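Local coordinates for scytovirin (Scytonema varium, PDB 2QSK), which is an antiviral lectin that binds sugars, inhibits HIV-1 fusion and infection, and is most active against T-tropic strains, at residues Asp57-Asn61 and Gln73-Arg78. Numbering follows the deposited sequence. Where two conformers were deposited one is given.
Sequences DEAKN and QCDGAR
The side-on, two-pronged salt bridge between E58 and R78 joins two loop segments of scytovirin, a small disulfide-rich lectin with little regular secondary structure, and illustrates how a buried carboxylate can link loops. E58 opens the short 3-10 segment 58-60, whereas R78 closes a type II' beta turn running from D75. With CG anti to its own carbonyl carbon (chi1 -65°) and the chain extended beyond it, E58 carries its carboxylate across to residues 73-78. The R78 chain bends at chi3 (55°), which brings NE and NH2, along one edge of the guanidinium, to the carboxylate, and the two charged planes lie nearly coplanar. NE donates to OE2 of E58 at 2.8 Å and NH2 to OE1 of E58, also at 2.8 Å, each oxygen accepting through its syn lone pair. The anti lone pair of E58 OE2 takes the backbone N of D75 over 2.8 Å in an almost straight bond (172°). OE2 thus accepts from the first residue of the turn through its backbone and from the last through its side chain, while OE1 has a further donor in N66 ND2. Three N-H groups from residues 73-78 converge on this carboxylate, which would probably favour its ionised form. C86, disulfide-bonded to C74, belongs to strand 86-87, against which the side chains of E58 and R78 also pack. D75 turns its own carboxylate elsewhere, to H92 and the backbone of W56. A second, neutral link lies alongside: N61 ND2 donates to both R67 O and Q73 O, while its OD1 accepts from W56 NE1. The side-chain OE1 of Q73 accepts from S69 N; it is the backbone O of Q73 that meets N61 ND2, at 2.9 Å, the donor tilted 16° from the carbonyl plane.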
ATOM      1  N   ASP A  57      -3.644   4.017  -2.994  1.00 11.24           N
ATOM      2  CA  ASP A  57      -4.384   4.876  -2.076  1.00 11.48           C
ATOM      3  C   ASP A  57      -5.632   5.421  -2.765  1.00 10.88           C
ATOM      4  O   ASP A  57      -5.586   6.398  -3.519  1.00 12.75           O
ATOM      5  CB  ASP A  57      -3.489   6.013  -1.598  1.00 14.48           C
ATOM      6  CG  ASP A  57      -4.177   6.911  -0.598  1.00 15.06           C
ATOM      7  OD1 ASP A  57      -5.363   6.696  -0.263  1.00 16.71           O
ATOM      8  OD2 ASP A  57      -3.485   7.848  -0.127  1.00 18.63           O
ATOM      9  N   GLU A  58      -6.762   4.785  -2.496  1.00 10.15           N
ATOM     10  CA  GLU A  58      -8.012   5.144  -3.142  1.00  9.62           C
ATOM     11  C   GLU A  58      -8.549   6.511  -2.709  1.00 10.29           C
ATOM     12  O   GLU A  58      -9.428   7.061  -3.381  1.00 11.47           O
ATOM     13  CB  GLU A  58      -9.083   4.105  -2.823  1.00  9.58           C
ATOM     14  CG  GLU A  58      -8.801   2.728  -3.389  1.00  8.51           C
ATOM     15  CD  GLU A  58      -9.843   1.704  -2.997  1.00  8.48           C
ATOM     16  OE1 GLU A  58     -10.919   2.089  -2.460  1.00 10.08           O
ATOM     17  OE2 GLU A  58      -9.586   0.484  -3.225  1.00  8.57           O
ATOM     18  N   ALA A  59      -8.066   7.048  -1.594  1.00 11.65           N
ATOM     19  CA  ALA A  59      -8.578   8.320  -1.105  1.00 12.86           C
ATOM     20  C   ALA A  59      -8.292   9.439  -2.093  1.00 14.20           C
ATOM     21  O   ALA A  59      -9.002  10.438  -2.095  1.00 17.05           O
ATOM     22  CB  ALA A  59      -7.980   8.671   0.253  1.00 15.02           C
ATOM     23  N   LYS A  60      -7.255   9.265  -2.916  1.00 14.40           N
ATOM     24  CA  LYS A  60      -6.794  10.290  -3.849  1.00 16.08           C
ATOM     25  C   LYS A  60      -7.353  10.117  -5.263  1.00 16.01           C
ATOM     26  O   LYS A  60      -6.954  10.850  -6.173  1.00 17.63           O
ATOM     27  CB  LYS A  60      -5.265  10.294  -3.886  1.00 19.06           C
ATOM     28  CG  LYS A  60      -4.628  10.641  -2.553  1.00 22.52           C
ATOM     29  CD  LYS A  60      -3.127  10.773  -2.653  1.00 24.16           C
ATOM     30  CE  LYS A  60      -2.531  11.204  -1.326  1.00 26.31           C
ATOM     31  NZ  LYS A  60      -1.073  11.516  -1.424  1.00 28.97           N
ATOM     32  N   ASN A  61      -8.297   9.205  -5.463  1.00 14.08           N
ATOM     33  CA  ASN A  61      -8.729   8.922  -6.812  1.00 13.74           C
ATOM     34  C   ASN A  61      -9.392  10.109  -7.479  1.00 16.85           C
ATOM     35  O   ASN A  61     -10.086  10.893  -6.820  1.00 16.83           O
ATOM     36  CB  ASN A  61      -9.687   7.739  -6.826  1.00 13.24           C
ATOM     37  CG  ASN A  61      -8.981   6.420  -6.634  1.00 12.16           C
ATOM     38  OD1 ASN A  61      -7.746   6.366  -6.529  1.00 14.05           O
ATOM     39  ND2 ASN A  61      -9.763   5.338  -6.574  1.00 11.60           N
ATOM     40  N   GLN A  73      -7.251   1.503 -10.164  1.00 10.64           N
ATOM     41  CA  GLN A  73      -7.510   2.584  -9.206  1.00 10.30           C
ATOM     42  C   GLN A  73      -8.057   2.042  -7.870  1.00  9.59           C
ATOM     43  O   GLN A  73      -8.500   2.817  -7.025  1.00 10.27           O
ATOM     44  CB  GLN A  73      -8.505   3.590  -9.803  1.00 10.56           C
ATOM     45  CG  GLN A  73      -7.984   4.287 -11.028  1.00 12.25           C
ATOM     46  CD  GLN A  73      -9.076   5.036 -11.733  1.00 12.61           C
ATOM     47  OE1 GLN A  73     -10.182   4.512 -11.920  1.00 14.42           O
ATOM     48  NE2 GLN A  73      -8.775   6.252 -12.168  1.00 16.33           N
ATOM     49  N   CYS A  74      -7.981   0.725  -7.686  1.00  9.04           N
ATOM     50  CA  CYS A  74      -8.477   0.095  -6.465  0.80  9.07           C
ATOM     51  C   CYS A  74      -7.346  -0.668  -5.784  1.00  8.38           C
ATOM     52  O   CYS A  74      -6.477  -1.271  -6.452  1.00  8.91           O
ATOM     53  CB  CYS A  74      -9.648  -0.830  -6.779  0.80 10.07           C
ATOM     54  SG  CYS A  74     -11.031   0.049  -7.550  0.80 10.84           S
ATOM     55  N   ASP A  75      -7.337  -0.600  -4.471  1.00  8.05           N
ATOM     56  CA  ASP A  75      -6.259  -1.180  -3.673  1.00  7.79           C
ATOM     57  C   ASP A  75      -6.287  -2.707  -3.704  1.00  7.43           C
ATOM     58  O   ASP A  75      -7.361  -3.331  -3.655  1.00  8.02           O
ATOM     59  CB  ASP A  75      -6.414  -0.678  -2.238  1.00  8.15           C
ATOM     60  CG  ASP A  75      -5.208  -0.910  -1.364  1.00  8.89           C
ATOM     61  OD1 ASP A  75      -4.088  -1.130  -1.872  1.00  9.21           O
ATOM     62  OD2 ASP A  75      -5.411  -0.854  -0.117  1.00 11.76           O
ATOM     63  N   GLY A  76      -5.100  -3.318  -3.735  1.00  7.60           N
ATOM     64  CA  GLY A  76      -4.985  -4.758  -3.596  1.00  7.60           C
ATOM     65  C   GLY A  76      -5.768  -5.515  -4.648  1.00  7.75           C
ATOM     66  O   GLY A  76      -5.679  -5.234  -5.840  1.00  8.61           O
ATOM     67  N   ALA A  77      -6.552  -6.484  -4.164  1.00  8.12           N
ATOM     68  CA  ALA A  77      -7.398  -7.320  -5.002  1.00  8.65           C
ATOM     69  C   ALA A  77      -8.735  -6.647  -5.332  1.00  9.05           C
ATOM     70  O   ALA A  77      -9.530  -7.235  -6.091  1.00 12.05           O
ATOM     71  CB  ALA A  77      -7.629  -8.675  -4.341  1.00 10.06           C
ATOM     72  N   ARG A  78      -9.007  -5.432  -4.844  1.00  7.62           N
ATOM     73  CA  ARG A  78     -10.303  -4.799  -5.129  1.00  7.31           C
ATOM     74  C   ARG A  78     -10.446  -4.517  -6.611  1.00  7.88           C
ATOM     75  O   ARG A  78      -9.469  -4.317  -7.354  1.00  8.83           O
ATOM     76  CB  ARG A  78     -10.447  -3.528  -4.280  1.00  7.42           C
ATOM     77  CG  ARG A  78     -10.676  -3.865  -2.832  1.00  8.06           C
ATOM     78  CD  ARG A  78     -10.442  -2.734  -1.863  1.00  7.79           C
ATOM     79  NE  ARG A  78     -11.165  -1.483  -2.081  1.00  8.25           N
ATOM     80  CZ  ARG A  78     -12.324  -1.163  -1.509  1.00  8.08           C
ATOM     81  NH1 ARG A  78     -13.103  -2.058  -0.927  1.00  8.89           N
ATOM     82  NH2 ARG A  78     -12.726   0.092  -1.561  1.00  8.78           N
TER